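Local coordinates for flavin reductase domain protein (Arthrobacter sp., PDB 2QCK), which probably binds FMN or a related flavin and probably reduces it, at residues Pro50-Trp64 against Arg125-Val138. Numbering follows the deposited sequence. Where two conformers were deposited one is given.
With PO4 (phosphate ion), chain B.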
ATOM      1  N   PRO A  50       2.638  10.058  16.394  1.00 41.41           N
ATOM      2  CA  PRO A  50       2.354  11.058  15.400  1.00 39.78           C
ATOM      3  C   PRO A  50       1.882  10.363  14.118  1.00 39.57           C
ATOM      4  O   PRO A  50       2.069   9.135  13.955  1.00 39.44           O
ATOM      5  CB  PRO A  50       3.708  11.716  15.185  1.00 40.98           C
ATOM      6  CG  PRO A  50       4.685  10.604  15.486  1.00 37.37           C
ATOM      7  CD  PRO A  50       4.082   9.985  16.686  1.00 42.90           C
ATOM      8  N   PRO A  51       1.237  11.131  13.242  1.00 38.01           N
ATOM      9  CA  PRO A  51       0.790  10.655  11.971  1.00 37.00           C
ATOM     10  C   PRO A  51       1.946  10.431  11.037  1.00 36.11           C
ATOM     11  O   PRO A  51       2.734  11.350  10.807  1.00 38.97           O
ATOM     12  CB  PRO A  51      -0.108  11.789  11.470  1.00 38.24           C
ATOM     13  CG  PRO A  51       0.310  12.998  12.202  1.00 40.36           C
ATOM     14  CD  PRO A  51       0.840  12.536  13.500  1.00 40.81           C
ATOM     15  N   ARG A  52       2.020   9.220  10.494  1.00 34.29           N
ATOM     16  CA  ARG A  52       3.044   8.877   9.509  0.50 34.72           C
ATOM     17  C   ARG A  52       2.492   8.000   8.398  1.00 32.57           C
ATOM     18  O   ARG A  52       1.569   7.248   8.597  1.00 33.40           O
ATOM     19  CB  ARG A  52       4.203   8.104  10.139  0.50 34.33           C
ATOM     20  CG  ARG A  52       4.772   8.614  11.447  0.50 32.01           C
ATOM     21  CD  ARG A  52       6.045   7.846  11.743  0.50 37.52           C
ATOM     22  NE  ARG A  52       6.160   7.409  13.133  0.50 38.46           N
ATOM     23  CZ  ARG A  52       6.648   8.150  14.117  0.50 43.62           C
ATOM     24  NH1 ARG A  52       7.065   9.388  13.893  0.50 48.91           N
ATOM     25  NH2 ARG A  52       6.719   7.652  15.335  0.50 46.00           N
ATOM     26  N   PHE A  53       3.125   8.078   7.233  1.00 33.48           N
ATOM     27  CA  PHE A  53       2.831   7.185   6.140  1.00 34.82           C
ATOM     28  C   PHE A  53       4.143   6.742   5.531  1.00 34.19           C
ATOM     29  O   PHE A  53       5.171   7.334   5.792  1.00 34.98           O
ATOM     30  CB  PHE A  53       1.910   7.799   5.044  1.00 35.05           C
ATOM     31  CG  PHE A  53       2.495   8.972   4.284  1.00 35.03           C
ATOM     32  CD1 PHE A  53       2.310  10.260   4.726  1.00 33.48           C
ATOM     33  CD2 PHE A  53       3.117   8.789   3.055  1.00 29.44           C
ATOM     34  CE1 PHE A  53       2.799  11.334   4.022  1.00 38.06           C
ATOM     35  CE2 PHE A  53       3.628   9.873   2.365  1.00 39.97           C
ATOM     36  CZ  PHE A  53       3.454  11.128   2.847  1.00 37.42           C
ATOM     37  N   THR A  54       4.065   5.678   4.744  1.00 34.81           N
ATOM     38  CA  THR A  54       5.213   5.116   4.044  1.00 34.23           C
ATOM     39  C   THR A  54       4.895   4.968   2.567  1.00 35.81           C
ATOM     40  O   THR A  54       3.737   4.835   2.206  1.00 33.39           O
ATOM     41  CB  THR A  54       5.517   3.723   4.605  1.00 38.05           C
ATOM     42  OG1 THR A  54       4.322   2.945   4.579  1.00 34.27           O
ATOM     43  CG2 THR A  54       5.994   3.809   6.023  1.00 30.80           C
ATOM     44  N   PHE A  55       5.926   5.006   1.720  1.00 34.03           N
ATOM     45  CA  PHE A  55       5.824   4.518   0.356  1.00 33.83           C
ATOM     46  C   PHE A  55       7.177   3.949  -0.082  1.00 33.96           C
ATOM     47  O   PHE A  55       8.211   4.157   0.586  1.00 35.12           O
ATOM     48  CB  PHE A  55       5.345   5.645  -0.587  1.00 35.96           C
ATOM     49  CG  PHE A  55       6.288   6.802  -0.684  1.00 28.75           C
ATOM     50  CD1 PHE A  55       6.288   7.797   0.279  1.00 34.98           C
ATOM     51  CD2 PHE A  55       7.224   6.900  -1.740  1.00 32.50           C
ATOM     52  CE1 PHE A  55       7.152   8.879   0.169  1.00 39.10           C
ATOM     53  CE2 PHE A  55       8.097   7.958  -1.801  1.00 29.14           C
ATOM     54  CZ  PHE A  55       8.069   8.937  -0.848  1.00 32.10           C
ATOM     55  N   ASN A  56       7.160   3.233  -1.194  1.00 34.33           N
ATOM     56  CA  ASN A  56       8.353   2.685  -1.788  1.00 34.02           C
ATOM     57  C   ASN A  56       8.620   3.347  -3.139  1.00 34.42           C
ATOM     58  O   ASN A  56       7.681   3.756  -3.854  1.00 31.68           O
ATOM     59  CB  ASN A  56       8.226   1.170  -1.958  1.00 35.28           C
ATOM     60  CG  ASN A  56       7.947   0.435  -0.643  1.00 36.97           C
ATOM     61  OD1 ASN A  56       8.325   0.899   0.431  1.00 43.70           O
ATOM     62  ND2 ASN A  56       7.249  -0.710  -0.721  1.00 35.55           N
HETATM   63  N   MSE A  57       9.899   3.464  -3.492  1.00 33.37           N
HETATM   64  CA  MSE A  57      10.242   3.933  -4.822  1.00 33.08           C
HETATM   65  C   MSE A  57      11.567   3.403  -5.264  1.00 34.52           C
HETATM   66  O   MSE A  57      12.349   2.923  -4.455  1.00 32.25           O
HETATM   67  CB  MSE A  57      10.291   5.452  -4.814  1.00 35.78           C
HETATM   68  CG  MSE A  57      11.428   6.030  -4.034  1.00 39.22           C
HETATM   69 SE   MSE A  57      11.354   7.976  -4.061  0.75 35.23          SE
HETATM   70  CE  MSE A  57      11.579   8.425  -5.936  1.00 32.92           C
ATOM     71  N   ALA A  58      11.813   3.568  -6.569  1.00 34.69           N
ATOM     72  CA  ALA A  58      12.979   3.068  -7.235  1.00 35.45           C
ATOM     73  C   ALA A  58      14.038   4.167  -7.125  1.00 36.11           C
ATOM     74  O   ALA A  58      13.748   5.355  -7.364  1.00 33.43           O
ATOM     75  CB  ALA A  58      12.663   2.818  -8.717  1.00 32.03           C
ATOM     76  N   ARG A  59      15.276   3.764  -6.857  1.00 35.38           N
ATOM     77  CA  ARG A  59      16.389   4.730  -6.803  1.00 36.81           C
ATOM     78  C   ARG A  59      16.747   5.224  -8.172  1.00 36.75           C
ATOM     79  O   ARG A  59      17.463   6.223  -8.308  1.00 36.48           O
ATOM     80  CB  ARG A  59      17.613   4.148  -6.098  1.00 36.94           C
ATOM     81  CG  ARG A  59      17.381   3.910  -4.617  1.00 30.84           C
ATOM     82  CD  ARG A  59      18.653   3.407  -3.892  1.00 36.89           C
ATOM     83  NE  ARG A  59      19.780   4.315  -4.123  1.00 37.26           N
ATOM     84  CZ  ARG A  59      20.851   4.036  -4.851  1.00 41.66           C
ATOM     85  NH1 ARG A  59      21.003   2.835  -5.411  1.00 42.14           N
ATOM     86  NH2 ARG A  59      21.796   4.969  -5.013  1.00 39.02           N
ATOM     87  N   SER A  60      16.174   4.598  -9.196  1.00 36.64           N
ATOM     88  CA  SER A  60      16.335   5.079 -10.579  1.00 38.30           C
ATOM     89  C   SER A  60      15.201   5.992 -11.000  1.00 37.63           C
ATOM     90  O   SER A  60      15.214   6.469 -12.085  1.00 34.51           O
ATOM     91  CB  SER A  60      16.394   3.903 -11.541  1.00 39.27           C
ATOM     92  OG  SER A  60      15.244   3.085 -11.377  1.00 45.61           O
ATOM     93  N   SER A  61      14.206   6.242 -10.153  1.00 33.01           N
ATOM     94  CA  SER A  61      13.208   7.239 -10.477  1.00 34.35           C
ATOM     95  C   SER A  61      13.879   8.565 -10.757  1.00 34.90           C
ATOM     96  O   SER A  61      14.844   8.920 -10.114  1.00 37.61           O
ATOM     97  CB  SER A  61      12.254   7.463  -9.302  1.00 36.43           C
ATOM     98  OG  SER A  61      11.486   8.607  -9.532  1.00 41.84           O
ATOM     99  N   SER A  62      13.337   9.319 -11.692  1.00 35.02           N
ATOM    100  CA  SER A  62      13.814  10.686 -11.964  1.00 32.24           C
ATOM    101  C   SER A  62      13.634  11.571 -10.724  1.00 33.68           C
ATOM    102  O   SER A  62      14.214  12.635 -10.611  1.00 37.48           O
ATOM    103  CB  SER A  62      13.040  11.268 -13.167  1.00 33.33           C
ATOM    104  OG  SER A  62      11.653  11.294 -12.894  1.00 41.86           O
ATOM    105  N   SER A  63      12.826  11.135  -9.782  1.00 35.99           N
ATOM    106  CA  SER A  63      12.604  11.908  -8.580  1.00 35.95           C
ATOM    107  C   SER A  63      13.420  11.413  -7.380  1.00 36.45           C
ATOM    108  O   SER A  63      13.251  11.945  -6.275  1.00 33.93           O
ATOM    109  CB  SER A  63      11.125  11.837  -8.206  1.00 36.92           C
ATOM    110  OG  SER A  63      10.327  12.347  -9.255  1.00 35.53           O
ATOM    111  N   TRP A  64      14.270  10.405  -7.541  1.00 35.14           N
ATOM    112  CA  TRP A  64      14.995   9.867  -6.361  1.00 35.14           C
ATOM    113  C   TRP A  64      15.957  10.913  -5.727  1.00 33.46           C
ATOM    114  O   TRP A  64      15.959  11.100  -4.501  1.00 36.08           O
ATOM    115  CB  TRP A  64      15.716   8.545  -6.690  1.00 37.41           C
ATOM    116  CG  TRP A  64      16.650   8.157  -5.602  1.00 36.14           C
ATOM    117  CD1 TRP A  64      18.018   8.229  -5.618  1.00 34.50           C
ATOM    118  CD2 TRP A  64      16.282   7.768  -4.277  1.00 38.24           C
ATOM    119  NE1 TRP A  64      18.527   7.843  -4.393  1.00 32.94           N
ATOM    120  CE2 TRP A  64      17.485   7.557  -3.548  1.00 32.06           C
ATOM    121  CE3 TRP A  64      15.061   7.522  -3.648  1.00 38.03           C
ATOM    122  CZ2 TRP A  64      17.492   7.145  -2.241  1.00 34.64           C
ATOM    123  CZ3 TRP A  64      15.080   7.129  -2.328  1.00 34.67           C
ATOM    124  CH2 TRP A  64      16.288   6.941  -1.642  1.00 37.66           C
ATOM    125  N   ARG A 125      15.026   7.339   4.781  1.00 34.85           N
ATOM    126  CA  ARG A 125      14.803   6.364   3.718  1.00 32.86           C
ATOM    127  C   ARG A 125      15.608   5.124   4.029  1.00 33.57           C
ATOM    128  O   ARG A 125      16.784   5.236   4.426  1.00 32.09           O
ATOM    129  CB  ARG A 125      15.289   6.917   2.366  1.00 34.09           C
ATOM    130  CG  ARG A 125      14.856   8.343   2.093  1.00 34.19           C
ATOM    131  CD  ARG A 125      16.021   9.293   2.129  1.00 34.30           C
ATOM    132  NE  ARG A 125      15.576  10.678   2.036  1.00 37.76           N
ATOM    133  CZ  ARG A 125      15.582  11.571   3.034  1.00 30.02           C
ATOM    134  NH1 ARG A 125      16.004  11.279   4.254  1.00 37.87           N
ATOM    135  NH2 ARG A 125      15.132  12.784   2.796  1.00 30.29           N
ATOM    136  N   LEU A 126      15.025   3.936   3.827  1.00 34.18           N
ATOM    137  CA  LEU A 126      15.718   2.675   4.022  1.00 32.64           C
ATOM    138  C   LEU A 126      16.066   2.140   2.656  1.00 34.88           C
ATOM    139  O   LEU A 126      15.182   1.613   1.947  1.00 31.29           O
ATOM    140  CB  LEU A 126      14.782   1.729   4.708  1.00 35.93           C
ATOM    141  CG  LEU A 126      15.251   0.407   5.312  1.00 38.80           C
ATOM    142  CD1 LEU A 126      16.393   0.575   6.293  1.00 40.70           C
ATOM    143  CD2 LEU A 126      13.998  -0.238   5.961  1.00 37.62           C
ATOM    144  N   SER A 127      17.326   2.293   2.260  1.00 34.28           N
ATOM    145  CA  SER A 127      17.694   2.082   0.876  1.00 32.45           C
ATOM    146  C   SER A 127      18.331   0.752   0.658  1.00 34.27           C
ATOM    147  O   SER A 127      19.310   0.390   1.318  1.00 33.26           O
ATOM    148  CB  SER A 127      18.595   3.199   0.359  1.00 37.64           C
ATOM    149  OG  SER A 127      17.884   4.408   0.408  1.00 38.48           O
ATOM    150  N   PHE A 128      17.767   0.024  -0.294  1.00 36.81           N
ATOM    151  CA  PHE A 128      18.361  -1.197  -0.766  1.00 33.56           C
ATOM    152  C   PHE A 128      19.128  -0.876  -2.057  1.00 35.44           C
ATOM    153  O   PHE A 128      19.499   0.293  -2.324  1.00 40.13           O
ATOM    154  CB  PHE A 128      17.275  -2.291  -0.893  1.00 32.35           C
ATOM    155  CG  PHE A 128      16.619  -2.636   0.429  1.00 28.19           C
ATOM    156  CD1 PHE A 128      15.591  -1.857   0.934  1.00 34.96           C
ATOM    157  CD2 PHE A 128      17.102  -3.679   1.207  1.00 33.98           C
ATOM    158  CE1 PHE A 128      15.033  -2.126   2.175  1.00 32.34           C
ATOM    159  CE2 PHE A 128      16.542  -3.963   2.452  1.00 23.63           C
ATOM    160  CZ  PHE A 128      15.514  -3.165   2.937  1.00 30.68           C
ATOM    161  N   GLU A 129      19.381  -1.886  -2.869  1.00 36.26           N
ATOM    162  CA  GLU A 129      20.195  -1.671  -4.068  1.00 36.44           C
ATOM    163  C   GLU A 129      19.501  -0.750  -5.052  1.00 36.59           C
ATOM    164  O   GLU A 129      20.098   0.154  -5.589  1.00 39.89           O
ATOM    165  CB  GLU A 129      20.464  -2.989  -4.773  1.00 34.58           C
ATOM    166  CG  GLU A 129      21.021  -4.098  -3.877  1.00 44.28           C
ATOM    167  CD  GLU A 129      19.943  -4.889  -3.154  1.00 41.40           C
ATOM    168  OE1 GLU A 129      18.857  -4.341  -2.991  1.00 52.31           O
ATOM    169  OE2 GLU A 129      20.190  -6.044  -2.765  1.00 48.57           O
ATOM    170  N   ASN A 130      18.235  -1.005  -5.340  1.00 36.07           N
ATOM    171  CA  ASN A 130      17.574  -0.225  -6.363  1.00 36.96           C
ATOM    172  C   ASN A 130      16.299   0.407  -5.922  1.00 33.96           C
ATOM    173  O   ASN A 130      15.635   1.079  -6.724  1.00 30.21           O
ATOM    174  CB  ASN A 130      17.272  -1.124  -7.531  1.00 41.30           C
ATOM    175  CG  ASN A 130      18.522  -1.711  -8.147  1.00 45.08           C
ATOM    176  OD1 ASN A 130      19.334  -0.973  -8.694  1.00 55.18           O
ATOM    177  ND2 ASN A 130      18.676  -3.037  -8.075  1.00 46.60           N
ATOM    178  N   ASN A 131      15.890   0.158  -4.676  1.00 32.38           N
ATOM    179  CA  ASN A 131      14.661   0.743  -4.193  1.00 29.35           C
ATOM    180  C   ASN A 131      14.807   1.149  -2.756  1.00 30.85           C
ATOM    181  O   ASN A 131      15.724   0.697  -2.078  1.00 32.71           O
ATOM    182  CB  ASN A 131      13.516  -0.270  -4.301  1.00 31.26           C
ATOM    183  CG  ASN A 131      13.358  -0.821  -5.728  1.00 32.71           C
ATOM    184  OD1 ASN A 131      12.545  -0.341  -6.508  1.00 34.35           O
ATOM    185  ND2 ASN A 131      14.188  -1.760  -6.081  1.00 31.04           N
ATOM    186  N   ALA A 132      13.911   2.014  -2.309  1.00 29.29           N
ATOM    187  CA  ALA A 132      13.905   2.482  -0.920  1.00 31.06           C
ATOM    188  C   ALA A 132      12.507   2.509  -0.328  1.00 31.91           C
ATOM    189  O   ALA A 132      11.512   2.751  -1.031  1.00 32.67           O
ATOM    190  CB  ALA A 132      14.524   3.956  -0.867  1.00 29.09           C
ATOM    191  N   VAL A 133      12.423   2.271   0.980  1.00 31.91           N
ATOM    192  CA  VAL A 133      11.241   2.603   1.763  1.00 31.03           C
ATOM    193  C   VAL A 133      11.413   4.031   2.306  1.00 34.99           C
ATOM    194  O   VAL A 133      12.453   4.368   2.891  1.00 33.98           O
ATOM    195  CB  VAL A 133      11.069   1.623   2.946  1.00 31.45           C
ATOM    196  CG1 VAL A 133       9.873   1.993   3.839  1.00 34.46           C
ATOM    197  CG2 VAL A 133      11.036   0.113   2.398  1.00 26.89           C
ATOM    198  N   VAL A 134      10.407   4.880   2.103  1.00 35.65           N
ATOM    199  CA  VAL A 134      10.460   6.242   2.600  1.00 32.82           C
ATOM    200  C   VAL A 134       9.397   6.355   3.696  1.00 34.85           C
ATOM    201  O   VAL A 134       8.226   6.037   3.422  1.00 33.66           O
ATOM    202  CB  VAL A 134      10.199   7.266   1.516  1.00 31.75           C
ATOM    203  CG1 VAL A 134      10.503   8.625   2.053  1.00 30.95           C
ATOM    204  CG2 VAL A 134      11.025   6.965   0.216  1.00 29.14           C
ATOM    205  N   VAL A 135       9.808   6.840   4.881  1.00 33.90           N
ATOM    206  CA  VAL A 135       8.951   7.080   6.052  1.00 33.83           C
ATOM    207  C   VAL A 135       8.775   8.576   6.266  1.00 33.83           C
ATOM    208  O   VAL A 135       9.751   9.303   6.331  1.00 30.36           O
ATOM    209  CB  VAL A 135       9.577   6.502   7.354  1.00 35.50           C
ATOM    210  CG1 VAL A 135       8.636   6.775   8.603  1.00 37.58           C
ATOM    211  CG2 VAL A 135       9.899   5.043   7.182  1.00 32.96           C
ATOM    212  N   VAL A 136       7.529   9.034   6.377  1.00 34.04           N
ATOM    213  CA  VAL A 136       7.223  10.475   6.372  1.00 32.31           C
ATOM    214  C   VAL A 136       6.353  10.761   7.581  1.00 31.28           C
ATOM    215  O   VAL A 136       5.410  10.023   7.820  1.00 34.51           O
ATOM    216  CB  VAL A 136       6.444  10.786   5.143  1.00 31.73           C
ATOM    217  CG1 VAL A 136       6.223  12.246   5.012  1.00 30.10           C
ATOM    218  CG2 VAL A 136       7.197  10.208   3.899  1.00 23.49           C
ATOM    219  N   GLU A 137       6.667  11.816   8.317  1.00 34.54           N
ATOM    220  CA  GLU A 137       5.800  12.291   9.392  1.00 33.62           C
ATOM    221  C   GLU A 137       5.000  13.501   8.894  1.00 34.43           C
ATOM    222  O   GLU A 137       5.579  14.484   8.408  1.00 34.66           O
ATOM    223  CB  GLU A 137       6.630  12.707  10.616  1.00 36.23           C
ATOM    224  CG  GLU A 137       5.727  13.142  11.802  1.00 36.04           C
ATOM    225  CD  GLU A 137       6.463  13.463  13.095  1.00 36.67           C
ATOM    226  OE1 GLU A 137       7.457  12.793  13.416  1.00 52.67           O
ATOM    227  OE2 GLU A 137       5.994  14.340  13.841  1.00 48.02           O
ATOM    228  N   VAL A 138       3.686  13.460   9.103  1.00 34.42           N
ATOM    229  CA  VAL A 138       2.769  14.409   8.508  1.00 33.58           C
ATOM    230  C   VAL A 138       2.732  15.635   9.406  1.00 33.11           C
ATOM    231  O   VAL A 138       2.615  15.504  10.599  1.00 31.24           O
ATOM    232  CB  VAL A 138       1.362  13.785   8.355  1.00 32.41           C
ATOM    233  CG1 VAL A 138       0.321  14.801   7.937  1.00 28.84           C
ATOM    234  CG2 VAL A 138       1.414  12.671   7.353  1.00 31.62           C
TER
HETATM  235  P   PO4 B 167      21.700   8.658  -2.619  0.50 40.39           P
HETATM  236  O1  PO4 B 167      21.643   9.555  -1.406  0.50 31.76           O
HETATM  237  O2  PO4 B 167      21.283   7.245  -2.252  0.50 46.70           O
HETATM  238  O3  PO4 B 167      20.764   9.297  -3.607  0.50 46.34           O
HETATM  239  O4  PO4 B 167      23.082   8.608  -3.242  0.50 44.65           O
HETATM  240  O   HOH W   1      15.926   1.245  -9.429  1.00 63.78           O
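Phe53 lies with one ring face over Val136, whose CB sits 3.9 Å from the ring centroid of Phe53. Val138 CG2 meets the same ring at its edge, in plane. Phe55 repeats this against Val134: its ring centroid is 3.8 Å from Val134 CB, and Val136 CG2 comes to its rim. The two CB contacts over the ring faces are CH-pi; those at the edges are apolar packing. In each phenylalanine CG stands between the backbone N and the carbonyl carbon (chi1 65° and 63°), which leans the ring across onto the neighbouring strand. The indole of Trp64 carries Arg59 CG over the centre of one face. SE of Met57, a selenomethionine, lies at the edge of the indole. Trp64 CZ3 touches Ala132 CB at 3.5 Å. Trp64 NE1 gives a weak hydrogen bond to O3 of a phosphate ion, probably from the crystallisation liquor. An alanine in place of Trp64 would probably leave Ala132 CB and the Arg59 chain without their flat partner.

Strands 51-58 and 131-138 pair antiparallel in a curled sheet, consistent with the split-barrel fold of FMN-binding flavin reductases. Phe53, Phe55 and Met57 share the inner face with Ala132, Val134 and Val136; Ile73 and Val75 of strand 72-77 pack there too. The other face meets the second subunit. On it, in the conformer given, Arg52 NH1 makes a long salt bridge to Glu137 OE1 at 3.5 Å, with the guanidinium and carboxylate planes 67° apart, while Arg52 NH2 pairs with Glu129 of the second subunit. Past the strand end, Arg59 N donates to Asn130 O (2.7 Å). Arg59 NH1 reaches Glu129 O at 2.8 Å, with that oxygen near the guanidinium plane.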